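Local atomic coordinates of FAD dependent oxidoreductase (Chelativorans sp. BNC1, PDB entry 6PXS), a protein that binds FAD and oxidises iminodiacetate, as a member of the DadA family of flavin-dependent oxidoreductases. Residues A42-P47 against Y250-D255; G89-A94 against G239-L244; G225-L230 against R258-A263. One frame throughout, in Å; residues are numbered along the deposited sequence.

Contact 1. Residues A42-P47 against Y250-D255; sequences AGVVCP and YMLAFD. With FAD (flavin-adenine dinucleotide), chain E.
The Y250 ring meets A42 at its edge, where CE1 lies 3.4 Å from A42 CB near the ring plane; V44 CG2 and FAD O4 approach the same ring obliquely. F254 likewise presents an edge: F254 CZ stands 3.8 Å from A42 O, a carbonyl oxygen lying in the plane of that ring. These residues line or adjoin the FAD pocket of a DadA-family oxidoreductase: the loop residues A42 and G43, leading into strand 44-45, pack against strand 251-254, an edge strand, within this chain, of an antiparallel sheet. In Y250 a chi1 of 53° sets CG between the backbone N and the carbonyl carbon. Between the two rings L252 fills in with its methyls: L252 CD2 touches V44 CG2 at 3.9 Å, while CD1 rests against the carbonyl oxygens of A42 and G43. The contact is buried and is made by packing, part of it against carbonyl oxygens, and the polar bonds go to the cofactor. G43 has backbone angles that suit glycine (phi 112°), and its N-H joins that of V44 in gripping the pyrimidine carbonyl of the flavin. A weak bond from FAD N3 to V44 O, 3.3 Å long, adds a hold on the same ring. The straighter grip on O4 comes from V44, whose N lies 3.1 Å from FAD O4 with an angle of 170° at the hydrogen.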
loop_
_atom_site.group_PDB
_atom_site.type_symbol
_atom_site.label_atom_id
_atom_site.label_comp_id
_atom_site.label_asym_id
_atom_site.label_seq_id
_atom_site.Cartn_x
_atom_site.Cartn_y
_atom_site.Cartn_z
ATOM N N ALA A 42 -14.433 2.554 -13.696
ATOM C CA ALA A 42 -13.678 2.064 -14.843
ATOM C C ALA A 42 -13.414 3.187 -15.837
ATOM O O ALA A 42 -12.261 3.540 -16.106
ATOM C CB ALA A 42 -14.436 0.915 -15.511
ATOM N N GLY A 43 -14.480 3.767 -16.386
ATOM C CA GLY A 43 -14.346 4.909 -17.266
ATOM C C GLY A 43 -14.714 4.648 -18.712
ATOM O O GLY A 43 -14.088 5.203 -19.619
ATOM N N VAL A 44 -15.722 3.815 -18.946
ATOM C CA VAL A 44 -16.196 3.530 -20.296
ATOM C C VAL A 44 -17.330 4.488 -20.632
ATOM O O VAL A 44 -18.241 4.696 -19.822
ATOM C CB VAL A 44 -16.657 2.070 -20.420
ATOM C CG1 VAL A 44 -17.268 1.824 -21.790
ATOM C CG2 VAL A 44 -15.492 1.128 -20.175
ATOM N N VAL A 45 -17.277 5.072 -21.828
ATOM C CA VAL A 45 -18.304 5.995 -22.311
ATOM C C VAL A 45 -18.737 5.486 -23.684
ATOM O O VAL A 45 -18.158 5.853 -24.712
ATOM C CB VAL A 45 -17.809 7.442 -22.388
ATOM C CG1 VAL A 45 -18.921 8.357 -22.865
ATOM C CG2 VAL A 45 -17.284 7.893 -21.034
ATOM N N CYS A 46 -19.769 4.644 -23.709
ATOM C CA CYS A 46 -20.244 4.037 -24.947
ATOM C C CYS A 46 -21.664 3.516 -24.742
ATOM O O CYS A 46 -21.858 2.318 -24.494
ATOM C CB CYS A 46 -19.306 2.911 -25.383
ATOM S SG CYS A 46 -19.627 2.281 -27.043
ATOM N N PRO A 47 -22.680 4.380 -24.840
ATOM C CA PRO A 47 -24.031 3.976 -24.422
ATOM C C PRO A 47 -24.825 3.203 -25.462
ATOM O O PRO A 47 -25.809 2.548 -25.093
ATOM C CB PRO A 47 -24.709 5.320 -24.128
ATOM C CG PRO A 47 -24.071 6.252 -25.114
ATOM C CD PRO A 47 -22.634 5.794 -25.256
ATOM N N TYR A 250 -16.422 -6.240 -18.884
ATOM C CA TYR A 250 -15.854 -5.349 -19.889
ATOM C C TYR A 250 -14.372 -5.177 -19.583
ATOM O O TYR A 250 -13.845 -5.753 -18.627
ATOM C CB TYR A 250 -16.580 -4.003 -19.905
ATOM C CG TYR A 250 -16.658 -3.341 -18.549
ATOM C CD1 TYR A 250 -15.629 -2.526 -18.091
ATOM C CD2 TYR A 250 -17.759 -3.530 -17.725
ATOM C CE1 TYR A 250 -15.696 -1.917 -16.850
ATOM C CE2 TYR A 250 -17.836 -2.925 -16.483
ATOM C CZ TYR A 250 -16.802 -2.121 -16.051
ATOM O OH TYR A 250 -16.876 -1.518 -14.816
ATOM N N MET A 251 -13.700 -4.381 -20.407
ATOM C CA MET A 251 -12.309 -4.038 -20.155
ATOM C C MET A 251 -11.891 -2.947 -21.126
ATOM O O MET A 251 -12.439 -2.836 -22.226
ATOM C CB MET A 251 -11.394 -5.260 -20.291
ATOM C CG MET A 251 -11.369 -5.876 -21.673
ATOM S SD MET A 251 -10.440 -7.421 -21.697
ATOM C CE MET A 251 -10.246 -7.653 -23.459
ATOM N N LEU A 252 -10.918 -2.145 -20.701
ATOM C CA LEU A 252 -10.424 -1.029 -21.493
ATOM C C LEU A 252 -8.938 -0.856 -21.212
ATOM O O LEU A 252 -8.371 -1.513 -20.336
ATOM C CB LEU A 252 -11.193 0.262 -21.186
ATOM C CG LEU A 252 -11.162 0.760 -19.738
ATOM C CD1 LEU A 252 -11.635 2.205 -19.661
ATOM C CD2 LEU A 252 -12.008 -0.119 -18.830
ATOM N N ALA A 253 -8.312 0.046 -21.964
ATOM C CA ALA A 253 -6.880 0.285 -21.861
ATOM C C ALA A 253 -6.603 1.775 -21.740
ATOM O O ALA A 253 -7.350 2.608 -22.263
ATOM C CB ALA A 253 -6.132 -0.272 -23.076
ATOM N N PHE A 254 -5.517 2.101 -21.044
ATOM C CA PHE A 254 -5.041 3.467 -20.904
ATOM C C PHE A 254 -3.627 3.578 -21.467
ATOM O O PHE A 254 -2.995 2.580 -21.825
ATOM C CB PHE A 254 -5.083 3.919 -19.440
ATOM C CG PHE A 254 -6.475 4.076 -18.897
ATOM C CD1 PHE A 254 -7.283 5.117 -19.320
ATOM C CD2 PHE A 254 -6.976 3.184 -17.963
ATOM C CE1 PHE A 254 -8.567 5.266 -18.823
ATOM C CE2 PHE A 254 -8.258 3.327 -17.462
ATOM C CZ PHE A 254 -9.053 4.369 -17.892
ATOM N N ASP A 255 -3.132 4.817 -21.533
ATOM C CA ASP A 255 -1.901 5.087 -22.272
ATOM C C ASP A 255 -0.697 4.382 -21.655
ATOM O O ASP A 255 0.173 3.883 -22.379
ATOM C CB ASP A 255 -1.649 6.594 -22.340
ATOM C CG ASP A 255 -2.530 7.292 -23.362
ATOM O OD1 ASP A 255 -2.929 6.648 -24.353
ATOM O OD2 ASP A 255 -2.816 8.493 -23.177
HETATM P PA FAD E . -19.277 9.240 -5.087
HETATM O O1A FAD E . -19.160 8.087 -4.162
HETATM O O2A FAD E . -18.161 9.322 -6.132
HETATM O O5B FAD E . -19.365 10.602 -4.312
HETATM C C5B FAD E . -19.872 10.665 -2.962
HETATM C C4B FAD E . -18.973 11.564 -2.154
HETATM O O4B FAD E . -19.740 12.198 -1.102
HETATM C C3B FAD E . -17.810 10.850 -1.464
HETATM O O3B FAD E . -16.628 11.638 -1.537
HETATM C C2B FAD E . -18.306 10.709 -0.023
HETATM O O2B FAD E . -17.237 10.629 0.912
HETATM C C1B FAD E . -19.078 12.015 0.130
HETATM N N9A FAD E . -20.070 12.012 1.199
HETATM C C8A FAD E . -21.115 11.141 1.361
HETATM N N7A FAD E . -21.847 11.378 2.424
HETATM C C5A FAD E . -21.239 12.484 3.000
HETATM C C6A FAD E . -21.531 13.234 4.156
HETATM N N6A FAD E . -22.553 12.971 4.974
HETATM N N1A FAD E . -20.723 14.277 4.447
HETATM C C2A FAD E . -19.697 14.547 3.636
HETATM N N3A FAD E . -19.328 13.910 2.522
HETATM C C4A FAD E . -20.142 12.883 2.257
HETATM N N1 FAD E . -19.739 4.606 -14.591
HETATM C C2 FAD E . -19.591 4.761 -15.939
HETATM O O2 FAD E . -20.206 5.633 -16.562
HETATM N N3 FAD E . -18.731 3.931 -16.637
HETATM C C4 FAD E . -17.973 2.913 -16.096
HETATM O O4 FAD E . -17.242 2.238 -16.818
HETATM C C4X FAD E . -18.139 2.753 -14.664
HETATM N N5 FAD E . -17.460 1.814 -14.070
HETATM C C5X FAD E . -17.617 1.661 -12.701
HETATM C C6 FAD E . -16.897 0.659 -12.052
HETATM C C7 FAD E . -17.015 0.468 -10.678
HETATM C C7M FAD E . -16.222 -0.625 -10.012
HETATM C C8 FAD E . -17.878 1.288 -9.936
HETATM C C8M FAD E . -18.031 1.103 -8.448
HETATM C C9 FAD E . -18.598 2.288 -10.582
HETATM C C9A FAD E . -18.475 2.481 -11.954
HETATM N N10 FAD E . -19.188 3.489 -12.636
HETATM C C10 FAD E . -19.047 3.649 -13.995
HETATM C "C1'" FAD E . -20.117 4.374 -11.913
HETATM C "C2'" FAD E . -19.443 5.621 -11.345
HETATM O "O2'" FAD E . -18.153 5.296 -10.828
HETATM C "C3'" FAD E . -20.308 6.183 -10.216
HETATM O "O3'" FAD E . -21.676 6.123 -10.602
HETATM C "C4'" FAD E . -19.984 7.626 -9.828
HETATM O "O4'" FAD E . -18.609 7.710 -9.458
HETATM C "C5'" FAD E . -20.862 8.105 -8.691
HETATM O "O5'" FAD E . -20.451 9.431 -8.300
HETATM P P FAD E . -21.090 10.141 -7.050
HETATM O O1P FAD E . -22.616 10.069 -7.165
HETATM O O2P FAD E . -20.532 11.501 -6.835
HETATM O O3P FAD E . -20.659 9.179 -5.859
#

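Contact 2. Residues G89-A94 against G239-L244; sequences GALVLA and GWPVVL
L91 and V243 lie side by side as parallel strand partners, with A90 paired to V242 before them and V92 to L244 after. The backbone is the tight part of this contact. L91 bonds to strand 242-244 through both its N and its O, the N donating to V242 O and the O accepting from L244 N; V242 N reaches G89 O at 2.9 Å with an angle of 170°, and L93 N closes the series on L244 O, also at 2.9 Å, from above the carbonyl plane. Side chains follow more loosely. On the face of A90, V92, V242 and L244, A90 CB lies 4.0 Å from V242 CB. There too, V92 CG2 stands 4.2 Å from L244 CD1. On the face of L91 and V243, L91 CD1 touches the proline ring at P241 CG, 3.8 Å away. V243 keeps CG1 anti to its backbone N (chi1 -177°), and V243 CG1 meets L93 CD2, also at 3.8 Å. Helix 127-131 touches both L91 and P241, whereas L244 remains partly exposed. W240, also partly exposed, has its CB directed away from strand 90-93, and its ring meets F132. Strand 242-244 is an edge strand of its sheet within this chain and probably gives a further backbone bond, from V243 N to M251 O. Direction and register are therefore set by main-chain polar groups satisfying one another, while aliphatic side chains pack on both faces without any charged or side-chain hydrogen-bonding partner across the pair.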
loop_
_atom_site.group_PDB
_atom_site.type_symbol
_atom_site.label_atom_id
_atom_site.label_comp_id
_atom_site.label_asym_id
_atom_site.label_seq_id
_atom_site.Cartn_x
_atom_site.Cartn_y
_atom_site.Cartn_z
ATOM N N GLY A 89 -12.773 4.276 -29.860
ATOM C CA GLY A 89 -13.693 3.293 -30.387
ATOM C C GLY A 89 -13.934 2.166 -29.401
ATOM O O GLY A 89 -13.272 2.038 -28.370
ATOM N N ALA A 90 -14.911 1.326 -29.732
ATOM C CA ALA A 90 -15.305 0.227 -28.864
ATOM C C ALA A 90 -15.590 -1.011 -29.698
ATOM O O ALA A 90 -15.959 -0.920 -30.872
ATOM C CB ALA A 90 -16.542 0.583 -28.029
ATOM N N LEU A 91 -15.410 -2.171 -29.072
ATOM C CA LEU A 91 -15.718 -3.462 -29.673
ATOM C C LEU A 91 -16.781 -4.148 -28.829
ATOM O O LEU A 91 -16.606 -4.312 -27.617
ATOM C CB LEU A 91 -14.471 -4.347 -29.764
ATOM C CG LEU A 91 -13.346 -3.865 -30.681
ATOM C CD1 LEU A 91 -12.112 -4.729 -30.496
ATOM C CD2 LEU A 91 -13.788 -3.879 -32.132
ATOM N N VAL A 92 -17.878 -4.544 -29.468
ATOM C CA VAL A 92 -18.972 -5.244 -28.805
ATOM C C VAL A 92 -18.897 -6.706 -29.215
ATOM O O VAL A 92 -18.932 -7.027 -30.409
ATOM C CB VAL A 92 -20.335 -4.634 -29.161
ATOM C CG1 VAL A 92 -21.445 -5.331 -28.389
ATOM C CG2 VAL A 92 -20.335 -3.141 -28.873
ATOM N N LEU A 93 -18.790 -7.590 -28.230
ATOM C CA LEU A 93 -18.630 -9.016 -28.458
ATOM C C LEU A 93 -19.867 -9.771 -27.991
ATOM O O LEU A 93 -20.730 -9.238 -27.289
ATOM C CB LEU A 93 -17.387 -9.548 -27.733
ATOM C CG LEU A 93 -16.010 -9.242 -28.323
ATOM C CD1 LEU A 93 -15.865 -7.773 -28.653
ATOM C CD2 LEU A 93 -14.920 -9.676 -27.349
ATOM N N ALA A 94 -19.937 -11.032 -28.403
ATOM C CA ALA A 94 -20.959 -11.956 -27.935
ATOM C C ALA A 94 -20.507 -13.361 -28.304
ATOM O O ALA A 94 -19.711 -13.551 -29.226
ATOM C CB ALA A 94 -22.334 -11.640 -28.535
ATOM N N GLY A 239 -3.836 3.265 -28.374
ATOM C CA GLY A 239 -4.790 3.110 -29.451
ATOM C C GLY A 239 -5.744 1.950 -29.299
ATOM O O GLY A 239 -6.518 1.680 -30.228
ATOM N N TRP A 240 -5.723 1.252 -28.175
ATOM C CA TRP A 240 -6.593 0.097 -28.020
ATOM C C TRP A 240 -8.021 0.547 -27.715
ATOM O O TRP A 240 -8.224 1.481 -26.936
ATOM C CB TRP A 240 -6.087 -0.808 -26.903
ATOM C CG TRP A 240 -4.825 -1.528 -27.246
ATOM C CD1 TRP A 240 -4.005 -1.290 -28.311
ATOM C CD2 TRP A 240 -4.239 -2.616 -26.523
ATOM N NE1 TRP A 240 -2.943 -2.161 -28.294
ATOM C CE2 TRP A 240 -3.064 -2.987 -27.207
ATOM C CE3 TRP A 240 -4.596 -3.314 -25.366
ATOM C CZ2 TRP A 240 -2.241 -4.022 -26.769
ATOM C CZ3 TRP A 240 -3.779 -4.340 -24.933
ATOM C CH2 TRP A 240 -2.616 -4.685 -25.633
ATOM N N PRO A 241 -9.023 -0.097 -28.304
ATOM C CA PRO A 241 -10.412 0.316 -28.087
ATOM C C PRO A 241 -10.964 -0.257 -26.787
ATOM O O PRO A 241 -10.286 -0.962 -26.042
ATOM C CB PRO A 241 -11.132 -0.266 -29.304
ATOM C CG PRO A 241 -10.376 -1.511 -29.599
ATOM C CD PRO A 241 -8.932 -1.204 -29.274
ATOM N N VAL A 242 -12.226 0.063 -26.530
ATOM C CA VAL A 242 -12.968 -0.534 -25.428
ATOM C C VAL A 242 -13.550 -1.863 -25.893
ATOM O O VAL A 242 -13.809 -2.069 -27.085
ATOM C CB VAL A 242 -14.071 0.427 -24.942
ATOM C CG1 VAL A 242 -14.863 -0.191 -23.800
ATOM C CG2 VAL A 242 -13.468 1.761 -24.522
ATOM N N VAL A 243 -13.756 -2.778 -24.950
ATOM C CA VAL A 243 -14.323 -4.091 -25.234
ATOM C C VAL A 243 -15.557 -4.276 -24.364
ATOM O O VAL A 243 -15.506 -4.048 -23.150
ATOM C CB VAL A 243 -13.303 -5.218 -24.986
ATOM C CG1 VAL A 243 -13.900 -6.566 -25.354
ATOM C CG2 VAL A 243 -12.029 -4.960 -25.776
ATOM N N LEU A 244 -16.661 -4.691 -24.986
ATOM C CA LEU A 244 -17.944 -4.873 -24.309
ATOM C C LEU A 244 -18.476 -6.261 -24.639
ATOM O O LEU A 244 -19.233 -6.436 -25.604
ATOM C CB LEU A 244 -18.944 -3.796 -24.725
ATOM C CG LEU A 244 -18.481 -2.347 -24.572
ATOM C CD1 LEU A 244 -19.540 -1.394 -25.103
ATOM C CD2 LEU A 244 -18.160 -2.033 -23.123
#

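Contact 3. Residues G225-L230 against R258-A263; sequences GQIIHL and RVVVGA
H229 and V260 face each other as a non-hydrogen-bonded antiparallel pair, their side chains lying alongside and pointing the same way. The imidazole takes a CH-pi contact over one face: V260 CG2 sits 3.8 Å from the centroid of the H229 ring, displaced toward the rim and nearest to ND1. The conformation of V260 explains the division of its methyls. With CG1 anti to the backbone N (chi1 -175°), CG1 is left to pack against CD1 of I227, while CG2, beside the backbone N, meets the histidine. I227 is itself extended: CG1 is anti to its backbone N (chi1 -176°) and chi2 carries CD1 onward in the same zigzag. R258 comes to the edge of the imidazole, R258 CD lying 4.0 Å from H229 ND1. Its chain is extended at first and then bent at chi3 (63°), and the guanidinium ends up nearly perpendicular to the ring, with H229 ND1 over one of its faces. The two groups pack without a hydrogen bond between them; a long, weak ion pair leads from R258 to D151. On the opposite face of the sheet, L230 CD1 touches V261 CG2 at 3.8 Å, and L230 CB stands 4.3 Å from V259 CB. L230 and V259 exchange two backbone hydrogen bonds, L230 N to V259 O and V259 N to L230 O, the second 3.0 Å long; a third runs from V261 N to I228 O. Q226 directs its amide away from the partner strand, to T276 and E266. At one end of the pairing G225 and A263 touch FAD, consistent with the antiparallel sheet that borders the flavin in oxidoreductases of the DAO family.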
loop_
_atom_site.group_PDB
_atom_site.type_symbol
_atom_site.label_atom_id
_atom_site.label_comp_id
_atom_site.label_asym_id
_atom_site.label_seq_id
_atom_site.Cartn_x
_atom_site.Cartn_y
_atom_site.Cartn_z
ATOM N N GLY A 225 -18.395 -2.928 -5.863
ATOM C CA GLY A 225 -17.816 -3.318 -7.131
ATOM C C GLY A 225 -16.305 -3.403 -7.077
ATOM O O GLY A 225 -15.638 -2.439 -6.691
ATOM N N GLN A 226 -15.751 -4.549 -7.461
ATOM C CA GLN A 226 -14.309 -4.752 -7.498
ATOM C C GLN A 226 -13.838 -4.700 -8.945
ATOM O O GLN A 226 -14.426 -5.348 -9.816
ATOM C CB GLN A 226 -13.931 -6.088 -6.859
ATOM C CG GLN A 226 -14.528 -6.298 -5.479
ATOM C CD GLN A 226 -14.084 -7.595 -4.838
ATOM O OE1 GLN A 226 -12.947 -8.034 -5.014
ATOM N NE2 GLN A 226 -14.984 -8.223 -4.090
ATOM N N ILE A 227 -12.778 -3.937 -9.196
ATOM C CA ILE A 227 -12.272 -3.701 -10.543
ATOM C C ILE A 227 -10.765 -3.914 -10.532
ATOM O O ILE A 227 -10.073 -3.433 -9.629
ATOM C CB ILE A 227 -12.630 -2.286 -11.037
ATOM C CG1 ILE A 227 -12.190 -2.089 -12.488
ATOM C CG2 ILE A 227 -12.002 -1.228 -10.140
ATOM C CD1 ILE A 227 -12.762 -0.836 -13.124
ATOM N N ILE A 228 -10.260 -4.635 -11.532
ATOM C CA ILE A 228 -8.859 -5.041 -11.584
ATOM C C ILE A 228 -8.111 -4.160 -12.573
ATOM O O ILE A 228 -8.630 -3.823 -13.644
ATOM C CB ILE A 228 -8.730 -6.529 -11.967
ATOM C CG1 ILE A 228 -9.299 -7.408 -10.852
ATOM C CG2 ILE A 228 -7.274 -6.878 -12.249
ATOM C CD1 ILE A 228 -9.344 -8.876 -11.188
ATOM N N HIS A 229 -6.881 -3.798 -12.218
ATOM C CA HIS A 229 -6.002 -3.005 -13.068
ATOM C C HIS A 229 -4.779 -3.840 -13.416
ATOM O O HIS A 229 -4.082 -4.327 -12.521
ATOM C CB HIS A 229 -5.590 -1.706 -12.372
ATOM C CG HIS A 229 -6.703 -0.714 -12.243
ATOM N ND1 HIS A 229 -6.632 0.556 -12.772
ATOM C CD2 HIS A 229 -7.919 -0.809 -11.654
ATOM C CE1 HIS A 229 -7.753 1.204 -12.511
ATOM N NE2 HIS A 229 -8.551 0.397 -11.834
ATOM N N LEU A 230 -4.523 -4.001 -14.711
ATOM C CA LEU A 230 -3.411 -4.796 -15.208
ATOM C C LEU A 230 -2.357 -3.894 -15.836
ATOM O O LEU A 230 -2.607 -2.727 -16.142
ATOM C CB LEU A 230 -3.889 -5.823 -16.236
ATOM C CG LEU A 230 -5.038 -6.727 -15.793
ATOM C CD1 LEU A 230 -5.430 -7.657 -16.924
ATOM C CD2 LEU A 230 -4.665 -7.522 -14.557
ATOM N N ARG A 258 -1.636 0.134 -19.418
ATOM C CA ARG A 258 -2.543 -0.307 -18.369
ATOM C C ARG A 258 -3.847 -0.799 -18.982
ATOM O O ARG A 258 -4.389 -0.171 -19.896
ATOM C CB ARG A 258 -2.821 0.830 -17.383
ATOM C CG ARG A 258 -3.519 0.394 -16.107
ATOM C CD ARG A 258 -3.553 1.516 -15.079
ATOM N NE ARG A 258 -4.328 2.663 -15.544
ATOM C CZ ARG A 258 -4.529 3.770 -14.833
ATOM N NH1 ARG A 258 -4.013 3.888 -13.616
ATOM N NH2 ARG A 258 -5.251 4.761 -15.341
ATOM N N VAL A 259 -4.342 -1.926 -18.476
ATOM C CA VAL A 259 -5.609 -2.501 -18.908
ATOM C C VAL A 259 -6.465 -2.751 -17.675
ATOM O O VAL A 259 -5.996 -3.354 -16.704
ATOM C CB VAL A 259 -5.408 -3.808 -19.700
ATOM C CG1 VAL A 259 -6.749 -4.414 -20.078
ATOM C CG2 VAL A 259 -4.571 -3.550 -20.943
ATOM N N VAL A 260 -7.711 -2.288 -17.717
ATOM C CA VAL A 260 -8.670 -2.462 -16.632
ATOM C C VAL A 260 -9.729 -3.455 -17.086
ATOM O O VAL A 260 -10.116 -3.462 -18.261
ATOM C CB VAL A 260 -9.307 -1.117 -16.231
ATOM C CG1 VAL A 260 -10.205 -1.291 -15.020
ATOM C CG2 VAL A 260 -8.223 -0.078 -15.961
ATOM N N VAL A 261 -10.200 -4.289 -16.159
ATOM C CA VAL A 261 -11.116 -5.375 -16.488
ATOM C C VAL A 261 -12.418 -5.200 -15.716
ATOM O O VAL A 261 -12.440 -4.680 -14.596
ATOM C CB VAL A 261 -10.485 -6.752 -16.197
ATOM C CG1 VAL A 261 -11.384 -7.869 -16.706
ATOM C CG2 VAL A 261 -9.112 -6.844 -16.837
ATOM N N GLY A 262 -13.509 -5.668 -16.329
ATOM C CA GLY A 262 -14.860 -5.463 -15.840
ATOM C C GLY A 262 -15.049 -5.727 -14.363
ATOM O O GLY A 262 -14.316 -6.518 -13.765
ATOM N N ALA A 263 -16.040 -5.074 -13.768
ATOM C CA ALA A 263 -16.211 -5.064 -12.325
ATOM C C ALA A 263 -17.309 -6.026 -11.886
ATOM O O ALA A 263 -18.114 -6.512 -12.683
ATOM C CB ALA A 263 -16.529 -3.646 -11.839
#

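All three contacts are largely buried, but they differ in place and chemistry. Contact 1 lies closest to the centre of the chain and is the one that hydrogen-bonds the flavin; between its own segments it has packing alone, side chains against side chains and carbonyl oxygens. Contacts 2 and 3 are strand pairings, parallel and antiparallel respectively, held by backbone bonds. Contact 2, farthest from the chain's centre, pairs aliphatic side chains, whereas contact 3 adds an imidazole and a guanidinium. Strand 251-254 joins them: V243 probably bonds to M251, and V260 to L252. A42 also packs on I227, so contacts 1 and 3 meet beside the cofactor.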